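Local coordinates for LipS lipolytic enzyme (Unidentified, PDB 4FBL), which is a thermostable lipolytic enzyme of the alpha/beta-hydrolase fold that hydrolyses ester bonds of lipids, probably through a serine nucleophile, at the interface of chains A and B. Coordinates in Å, arbitrary orientation; residue numbers count along the deposited sequence, not the author numbering. Chains: chain A/B, LipS lipolytic enzyme.

The interface of chains A and B. Residues chain A 160, 163-164, 168; chain B 140, 213, 216.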
# COMPACT_ATOMS: atom_id res chain seq x y z
N PRO A 160 -0.53 4.16 -12.86
CA PRO A 160 0.91 3.63 -13.14
C PRO A 160 2.01 4.67 -13.07
O PRO A 160 3.03 4.42 -12.51
CB PRO A 160 0.81 3.02 -14.57
CG PRO A 160 -0.67 2.52 -14.64
CD PRO A 160 -1.45 3.81 -13.98
N ALA A 163 2.48 5.30 -9.31
CA ALA A 163 3.17 4.11 -8.70
C ALA A 163 4.67 4.11 -9.13
O ALA A 163 5.55 3.79 -8.32
CB ALA A 163 2.50 2.81 -9.11
N ALA A 164 4.96 4.54 -10.37
CA ALA A 164 6.37 4.60 -10.84
C ALA A 164 7.19 5.64 -10.18
O ALA A 164 8.40 5.70 -10.44
CB ALA A 164 6.47 4.81 -12.37
N ASN A 168 11.38 5.22 -7.02
CA ASN A 168 12.15 5.46 -8.20
C ASN A 168 13.44 5.98 -7.70
O ASN A 168 13.47 7.03 -7.03
CB ASN A 168 11.44 6.48 -9.06
CG ASN A 168 12.06 6.64 -10.43
OD1 ASN A 168 13.20 6.33 -10.61
ND2 ASN A 168 11.28 7.07 -11.39
N GLN B 140 8.73 -0.87 -12.95
CA GLN B 140 9.53 0.30 -12.58
C GLN B 140 10.58 0.58 -13.63
O GLN B 140 10.88 1.79 -13.91
CB GLN B 140 10.23 0.11 -11.25
CG GLN B 140 11.14 1.23 -10.84
CD GLN B 140 10.32 2.56 -10.52
OE1 GLN B 140 9.76 2.70 -9.48
NE2 GLN B 140 10.28 3.49 -11.46
N LEU B 213 1.55 -0.72 -10.74
CA LEU B 213 2.44 -0.82 -11.92
C LEU B 213 2.11 -1.87 -13.01
O LEU B 213 2.67 -1.81 -14.12
CB LEU B 213 3.83 -1.12 -11.43
CG LEU B 213 4.51 -0.00 -10.70
CD1 LEU B 213 5.90 -0.45 -10.07
CD2 LEU B 213 4.80 1.15 -11.67
N ARG B 216 2.22 -1.30 -16.80
CA ARG B 216 3.56 -1.02 -17.30
C ARG B 216 4.49 -2.20 -17.51
O ARG B 216 5.54 -2.05 -18.17
CB ARG B 216 4.25 -0.13 -16.33
CG ARG B 216 3.99 1.34 -16.45
CD ARG B 216 4.71 1.86 -15.26
NE ARG B 216 5.21 3.19 -15.45
CZ ARG B 216 6.48 3.59 -15.47
NH1 ARG B 216 7.53 2.80 -15.34
NH2 ARG B 216 6.64 4.89 -15.63
O HOH W 1 8.14 2.82 -7.56
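With CG anti to the backbone N and a bend at chi2 (67°), B:Gln140 at the end of helix 129-140 carries its carboxamide to the carbonyl of A:Ala164, near the end of helix 160-166. The amide nitrogen NE2 donates to A:Ala164 O at 3.1 Å. An angle of 160° at the hydrogen shows a fairly straight bond; the acceptor lies nearly in the amide plane of B:Gln140, whereas the donor is tilted 18° from the plane of the carbonyl. The other branch, OE1, shares a water with A:Ala163 O, which lies 2.9 Å from that water, so the nitrogen is bonded directly to one carbonyl and the oxygen is linked to the neighbouring one through water, which would probably limit rotation of the carboxamide. An alanine in place of B:Gln140 would probably leave A:Ala164 O without its partner from chain B and the bridging water less firmly held. A:Asn168 crosses this side chain at about a right angle, in van der Waals contact, and within chain A gives a weak hydrogen bond from ND2 to the same A:Ala164 O.

Beside this polar contact the helix packs through small side chains. The methyl CB of A:Ala163 meets the branch point CG of B:Leu213 at 3.8 Å, while CD2 of the leucine reaches the backbone of A:Ala164, 3.6 Å from its N. Two-fold symmetry repeats the patch with the chains exchanged, although the structure alone does not show that the dimer forms in solution. B:Arg216, extended from CG to NE, turns one guanidinium face to chain A, and the CB of A:Ala164 sits over its centre, 3.3 Å from CZ.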